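Hemoglobin-like protein (Methylacidiphilum infernorum, PDB 4NK2) binds heme b as a truncated hemoglobin of group II and, like its relatives, probably binds and carries oxygen. Local coordinates at residues P50-R64 / A98-Y110. Sequence-based numbering, arbitrary orientation.
Sequences PSKKVYLAAGEELLR and ADFVVEMCGGPPY. With HEM (protoporphyrin IX containing Fe), chain C.
R64 reaches D99 end-on, NH1 and NH2 converging on the single oxygen OD1, each at 2.9 Å; that oxygen lies in the guanidinium plane, although the carboxylate itself is turned 86° to it. D99 OD2 is salt-bridged to K95. With its other edge the same guanidinium grips E60 of its own helix, NE donating to OE2 at 2.8 Å and NH2 to the same oxygen from above the carboxylate plane. E60, its chain extended with CG anti to the backbone N (chi1 174°), meets Y110, whose hydroxyl donates to the syn lone pair of OE1 at 2.7 Å. R64 also stands over one face of the Y110 ring in a cation-pi contact, NH2 lying off-centre, while P108 CB covers the opposite face. A leucine in place of R64 would probably leave E60 and D99 without the cation between them and strip the Y110 ring of a partner. The R64-D99 bridge ties helix 53-75 to helix 87-104 of the globin fold; the axes of their segments 53-64 and 98-104 run nearly antiparallel, 9.3 Å apart at closest. The latter helix brings F100 to the heme, its CB 3.5 Å from the methyl CMD. At the far end the helix of D99 closes in a Schellman motif at G106, where the carbonyl of C105 accepts from Y55 N. G106 CA comes within 4.1 Å of K52 CA. G107 CA sits squarely over the Y55 ring, 3.5 Å from its centroid, and P108 CD lies beside the phenol oxygen. Deeper in, L63 meets V102 CG2 with CB, C105 CB with CD1 and V101 CG1 with CD2, and V54 CG1 presses on C105 SG at 3.5 Å, with F150 packed against both V54 and L63.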
loop_
_atom_site.group_PDB
_atom_site.type_symbol
_atom_site.label_atom_id
_atom_site.label_comp_id
_atom_site.label_asym_id
_atom_site.label_seq_id
_atom_site.Cartn_x
_atom_site.Cartn_y
_atom_site.Cartn_z
ATOM N N PRO A 50 -12.867 22.092 1.289
ATOM C CA PRO A 50 -13.773 23.033 1.969
ATOM C C PRO A 50 -13.973 24.283 1.131
ATOM O O PRO A 50 -13.034 24.672 0.444
ATOM C CB PRO A 50 -13.000 23.422 3.232
ATOM C CG PRO A 50 -11.928 22.356 3.392
ATOM C CD PRO A 50 -11.585 21.938 1.997
ATOM N N SER A 51 -15.151 24.911 1.185
ATOM C CA SER A 51 -15.302 26.209 0.544
ATOM C C SER A 51 -14.689 27.262 1.448
ATOM O O SER A 51 -14.426 26.993 2.630
ATOM C CB SER A 51 -16.778 26.536 0.306
ATOM O OG SER A 51 -17.462 26.639 1.533
ATOM N N LYS A 52 -14.472 28.457 0.902
ATOM C CA LYS A 52 -13.894 29.567 1.657
ATOM C C LYS A 52 -14.732 29.962 2.872
ATOM O O LYS A 52 -14.239 30.661 3.763
ATOM C CB LYS A 52 -13.708 30.783 0.745
ATOM C CG LYS A 52 -13.051 31.990 1.418
ATOM C CD LYS A 52 -12.587 33.001 0.359
ATOM C CE LYS A 52 -11.874 34.206 0.965
ATOM N NZ LYS A 52 -11.484 35.206 -0.081
ATOM N N LYS A 53 -15.980 29.528 2.910
ATOM C CA LYS A 53 -16.826 29.771 4.059
ATOM C C LYS A 53 -16.191 29.263 5.338
ATOM O O LYS A 53 -16.400 29.829 6.377
ATOM C CB LYS A 53 -18.197 29.126 3.875
ATOM C CG LYS A 53 -18.970 29.645 2.693
ATOM C CD LYS A 53 -20.410 29.205 2.728
ATOM C CE LYS A 53 -20.540 27.705 2.828
ATOM N NZ LYS A 53 -20.670 27.062 1.493
ATOM N N VAL A 54 -15.419 28.193 5.261
ATOM C CA VAL A 54 -14.791 27.632 6.455
ATOM C C VAL A 54 -13.843 28.646 7.087
ATOM O O VAL A 54 -13.910 28.901 8.289
ATOM C CB VAL A 54 -14.039 26.318 6.146
ATOM C CG1 VAL A 54 -13.347 25.795 7.395
ATOM C CG2 VAL A 54 -15.012 25.270 5.628
ATOM N N TYR A 55 -12.955 29.223 6.278
ATOM C CA TYR A 55 -12.033 30.252 6.750
ATOM C C TYR A 55 -12.793 31.466 7.268
ATOM O O TYR A 55 -12.400 32.088 8.257
ATOM C CB TYR A 55 -11.126 30.699 5.608
ATOM C CG TYR A 55 -10.251 31.898 5.923
ATOM C CD1 TYR A 55 -9.176 31.798 6.804
ATOM C CD2 TYR A 55 -10.480 33.126 5.308
ATOM C CE1 TYR A 55 -8.366 32.903 7.080
ATOM C CE2 TYR A 55 -9.682 34.224 5.567
ATOM C CZ TYR A 55 -8.628 34.107 6.450
ATOM O OH TYR A 55 -7.838 35.207 6.696
ATOM N N LEU A 56 -13.874 31.814 6.580
ATOM C CA LEU A 56 -14.686 32.960 6.981
ATOM C C LEU A 56 -15.316 32.731 8.359
ATOM O O LEU A 56 -15.283 33.613 9.220
ATOM C CB LEU A 56 -15.762 33.218 5.931
ATOM C CG LEU A 56 -15.534 34.322 4.888
ATOM C CD1 LEU A 56 -14.115 34.794 4.831
ATOM C CD2 LEU A 56 -15.988 33.872 3.511
ATOM N N ALA A 57 -15.865 31.534 8.573
ATOM C CA ALA A 57 -16.502 31.192 9.850
ATOM C C ALA A 57 -15.500 30.997 10.987
ATOM O O ALA A 57 -15.715 31.456 12.109
ATOM C CB ALA A 57 -17.372 29.940 9.691
ATOM N N ALA A 58 -14.395 30.329 10.715
ATOM C CA ALA A 58 -13.463 29.970 11.775
ATOM C C ALA A 58 -12.385 31.006 12.068
ATOM O O ALA A 58 -12.059 31.251 13.205
ATOM C CB ALA A 58 -12.832 28.632 11.476
ATOM N N GLY A 59 -11.821 31.588 11.027
ATOM C CA GLY A 59 -10.736 32.532 11.172
ATOM C C GLY A 59 -9.405 31.821 11.246
ATOM O O GLY A 59 -9.357 30.676 11.612
ATOM N N GLU A 60 -8.332 32.508 10.888
ATOM C CA GLU A 60 -7.010 31.909 10.885
ATOM C C GLU A 60 -6.574 31.395 12.251
ATOM O O GLU A 60 -6.104 30.291 12.362
ATOM C CB GLU A 60 -5.971 32.877 10.328
ATOM C CG GLU A 60 -4.572 32.356 10.425
ATOM C CD GLU A 60 -3.570 33.152 9.627
ATOM O OE1 GLU A 60 -3.964 33.981 8.806
ATOM O OE2 GLU A 60 -2.376 32.946 9.828
ATOM N N GLU A 61 -6.713 32.200 13.290
ATOM C CA GLU A 61 -6.351 31.807 14.646
ATOM C C GLU A 61 -6.911 30.447 15.060
ATOM O O GLU A 61 -6.195 29.588 15.519
ATOM C CB GLU A 61 -6.846 32.872 15.620
ATOM C CG GLU A 61 -6.120 32.953 16.937
ATOM C CD GLU A 61 -6.674 34.043 17.851
ATOM O OE1 GLU A 61 -6.138 35.163 17.863
ATOM O OE2 GLU A 61 -7.650 33.772 18.564
ATOM N N LEU A 62 -8.210 30.272 14.896
ATOM C CA LEU A 62 -8.881 29.036 15.301
ATOM C C LEU A 62 -8.378 27.855 14.485
ATOM O O LEU A 62 -8.195 26.758 15.014
ATOM C CB LEU A 62 -10.390 29.166 15.086
ATOM C CG LEU A 62 -11.319 28.405 16.035
ATOM C CD1 LEU A 62 -12.685 28.173 15.423
ATOM C CD2 LEU A 62 -10.721 27.109 16.446
ATOM N N LEU A 63 -8.182 28.057 13.188
ATOM C CA LEU A 63 -7.666 26.964 12.361
ATOM C C LEU A 63 -6.270 26.560 12.811
ATOM O O LEU A 63 -5.923 25.372 12.800
ATOM C CB LEU A 63 -7.691 27.343 10.875
ATOM C CG LEU A 63 -9.105 27.479 10.288
ATOM C CD1 LEU A 63 -9.075 28.095 8.899
ATOM C CD2 LEU A 63 -9.771 26.109 10.242
ATOM N N ARG A 64 -5.452 27.519 13.221
ATOM C CA ARG A 64 -4.107 27.137 13.655
ATOM C C ARG A 64 -4.178 26.411 15.003
ATOM O O ARG A 64 -3.407 25.482 15.270
ATOM C CB ARG A 64 -3.165 28.352 13.711
ATOM C CG ARG A 64 -2.989 29.066 12.363
ATOM C CD ARG A 64 -1.837 30.068 12.376
ATOM N NE ARG A 64 -1.599 30.579 11.028
ATOM C CZ ARG A 64 -0.806 29.987 10.137
ATOM N NH1 ARG A 64 -0.162 28.866 10.450
ATOM N NH2 ARG A 64 -0.663 30.507 8.924
ATOM N N ALA A 98 -0.562 23.626 9.603
ATOM C CA ALA A 98 -1.493 24.716 9.890
ATOM C C ALA A 98 -1.570 25.639 8.671
ATOM O O ALA A 98 -2.674 26.067 8.268
ATOM C CB ALA A 98 -1.085 25.464 11.139
ATOM N N ASP A 99 -0.411 25.934 8.070
ATOM C CA ASP A 99 -0.406 26.695 6.814
ATOM C C ASP A 99 -1.256 26.003 5.756
ATOM O O ASP A 99 -2.021 26.653 5.050
ATOM C CB ASP A 99 1.011 26.880 6.256
ATOM C CG ASP A 99 1.863 27.830 7.083
ATOM O OD1 ASP A 99 1.312 28.588 7.915
ATOM O OD2 ASP A 99 3.098 27.817 6.884
ATOM N N PHE A 100 -1.115 24.688 5.627
ATOM C CA PHE A 100 -1.906 23.944 4.643
ATOM C C PHE A 100 -3.415 24.056 4.930
ATOM O O PHE A 100 -4.221 24.332 4.039
ATOM C CB PHE A 100 -1.478 22.470 4.624
ATOM C CG PHE A 100 -2.197 21.636 3.594
ATOM C CD1 PHE A 100 -1.900 21.764 2.241
ATOM C CD2 PHE A 100 -3.157 20.712 3.979
ATOM C CE1 PHE A 100 -2.563 20.998 1.284
ATOM C CE2 PHE A 100 -3.835 19.949 3.030
ATOM C CZ PHE A 100 -3.528 20.088 1.678
ATOM N N VAL A 101 -3.801 23.821 6.179
ATOM C CA VAL A 101 -5.211 23.872 6.559
ATOM C C VAL A 101 -5.802 25.257 6.346
ATOM O O VAL A 101 -6.915 25.391 5.820
ATOM C CB VAL A 101 -5.406 23.473 8.034
ATOM C CG1 VAL A 101 -6.801 23.863 8.520
ATOM C CG2 VAL A 101 -5.154 21.951 8.217
ATOM N N VAL A 102 -5.086 26.291 6.782
ATOM C CA VAL A 102 -5.572 27.660 6.609
ATOM C C VAL A 102 -5.775 27.957 5.124
ATOM O O VAL A 102 -6.797 28.509 4.726
ATOM C CB VAL A 102 -4.598 28.683 7.211
ATOM C CG1 VAL A 102 -4.982 30.098 6.785
ATOM C CG2 VAL A 102 -4.573 28.579 8.733
ATOM N N GLU A 103 -4.807 27.577 4.296
ATOM C CA GLU A 103 -4.915 27.845 2.860
ATOM C C GLU A 103 -6.071 27.086 2.230
ATOM O O GLU A 103 -6.896 27.658 1.495
ATOM C CB GLU A 103 -3.599 27.498 2.138
ATOM C CG GLU A 103 -3.703 27.669 0.616
ATOM C CD GLU A 103 -2.345 27.641 -0.105
ATOM O OE1 GLU A 103 -1.286 27.549 0.565
ATOM O OE2 GLU A 103 -2.345 27.717 -1.360
ATOM N N MET A 104 -6.145 25.800 2.517
ATOM C CA MET A 104 -7.154 24.938 1.936
ATOM C C MET A 104 -8.568 25.274 2.372
ATOM O O MET A 104 -9.509 24.947 1.694
ATOM C CB MET A 104 -6.844 23.483 2.248
ATOM C CG MET A 104 -5.580 22.980 1.605
ATOM S SD MET A 104 -5.620 23.131 -0.163
ATOM C CE MET A 104 -4.288 24.225 -0.475
ATOM N N CYS A 105 -8.704 25.930 3.512
ATOM C CA CYS A 105 -10.015 26.393 3.964
ATOM C C CYS A 105 -10.386 27.754 3.385
ATOM O O CYS A 105 -11.470 28.282 3.680
ATOM C CB CYS A 105 -10.076 26.438 5.487
ATOM S SG CYS A 105 -10.165 24.790 6.213
ATOM N N GLY A 106 -9.502 28.323 2.565
ATOM C CA GLY A 106 -9.799 29.584 1.891
ATOM C C GLY A 106 -9.026 30.782 2.412
ATOM O O GLY A 106 -9.289 31.924 2.014
ATOM N N GLY A 107 -8.068 30.542 3.300
ATOM C CA GLY A 107 -7.256 31.631 3.817
ATOM C C GLY A 107 -6.116 31.970 2.869
ATOM O O GLY A 107 -6.071 31.456 1.751
ATOM N N PRO A 108 -5.187 32.836 3.308
ATOM C CA PRO A 108 -4.054 33.197 2.448
ATOM C C PRO A 108 -3.229 31.957 2.083
ATOM O O PRO A 108 -3.304 30.944 2.778
ATOM C CB PRO A 108 -3.232 34.143 3.333
ATOM C CG PRO A 108 -4.256 34.738 4.293
ATOM C CD PRO A 108 -5.169 33.574 4.588
ATOM N N PRO A 109 -2.449 32.033 0.995
ATOM C CA PRO A 109 -1.779 30.844 0.454
ATOM C C PRO A 109 -0.470 30.525 1.178
ATOM O O PRO A 109 0.582 30.344 0.535
ATOM C CB PRO A 109 -1.520 31.239 -1.012
ATOM C CG PRO A 109 -1.318 32.723 -0.961
ATOM C CD PRO A 109 -2.227 33.228 0.154
ATOM N N TYR A 110 -0.532 30.428 2.503
ATOM C CA TYR A 110 0.676 30.214 3.301
ATOM C C TYR A 110 1.464 28.975 2.879
ATOM O O TYR A 110 2.695 28.969 2.954
ATOM C CB TYR A 110 0.325 30.092 4.787
ATOM C CG TYR A 110 -0.267 31.336 5.413
ATOM C CD1 TYR A 110 0.503 32.479 5.600
ATOM C CD2 TYR A 110 -1.579 31.350 5.867
ATOM C CE1 TYR A 110 -0.035 33.613 6.193
ATOM C CE2 TYR A 110 -2.120 32.476 6.464
ATOM C CZ TYR A 110 -1.343 33.604 6.621
ATOM O OH TYR A 110 -1.875 34.731 7.214
HETATM C CHA HEM C . 3.101 15.674 7.244
HETATM C CHB HEM C . 1.128 11.831 9.418
HETATM C CHC HEM C . -2.945 12.492 6.816
HETATM C CHD HEM C . -1.451 17.098 6.245
HETATM C C1A HEM C . 2.984 14.531 7.994
HETATM C C2A HEM C . 4.054 13.821 8.692
HETATM C C3A HEM C . 3.482 12.756 9.291
HETATM C C4A HEM C . 2.057 12.757 8.989
HETATM C CMA HEM C . 4.164 11.686 10.174
HETATM C CAA HEM C . 5.555 14.234 8.714
HETATM C CBA HEM C . 6.269 13.423 7.612
HETATM C CGA HEM C . 7.757 13.701 7.424
HETATM O O1A HEM C . 8.545 12.721 7.294
HETATM O O2A HEM C . 8.193 14.884 7.385
HETATM C C1B HEM C . -0.113 11.589 8.850
HETATM C C2B HEM C . -0.942 10.406 9.019
HETATM C C3B HEM C . -2.066 10.585 8.302
HETATM C C4B HEM C . -2.005 11.889 7.649
HETATM C CMB HEM C . -0.618 9.167 9.880
HETATM C CAB HEM C . -3.212 9.560 8.208
HETATM C CBB HEM C . -4.134 9.686 7.245
HETATM C C1C HEM C . -2.935 13.830 6.465
HETATM C C2C HEM C . -3.996 14.591 5.820
HETATM C C3C HEM C . -3.567 15.859 5.659
HETATM C C4C HEM C . -2.228 15.957 6.207
HETATM C CMC HEM C . -5.362 14.022 5.375
HETATM C CAC HEM C . -4.329 17.055 5.040
HETATM C CBC HEM C . -5.664 17.052 4.924
HETATM C C1D HEM C . -0.078 17.140 6.327
HETATM C C2D HEM C . 0.785 18.223 5.880
HETATM C C3D HEM C . 2.198 17.769 6.210
HETATM C C4D HEM C . 2.060 16.460 6.807
HETATM C CMD HEM C . 0.391 19.572 5.229
HETATM C CAD HEM C . 3.504 18.541 5.921
HETATM C CBD HEM C . 3.871 18.261 4.460
HETATM C CGD HEM C . 5.151 19.009 4.164
HETATM O O1D HEM C . 6.218 18.583 4.668
HETATM O O2D HEM C . 5.098 20.036 3.435
HETATM N NA HEM C . 1.795 13.858 8.201
HETATM N NB HEM C . -0.803 12.457 8.016
HETATM N NC HEM C . -1.885 14.711 6.683
HETATM N ND HEM C . 0.710 16.132 6.861
HETATM FE FE HEM C . -0.042 14.250 7.355
#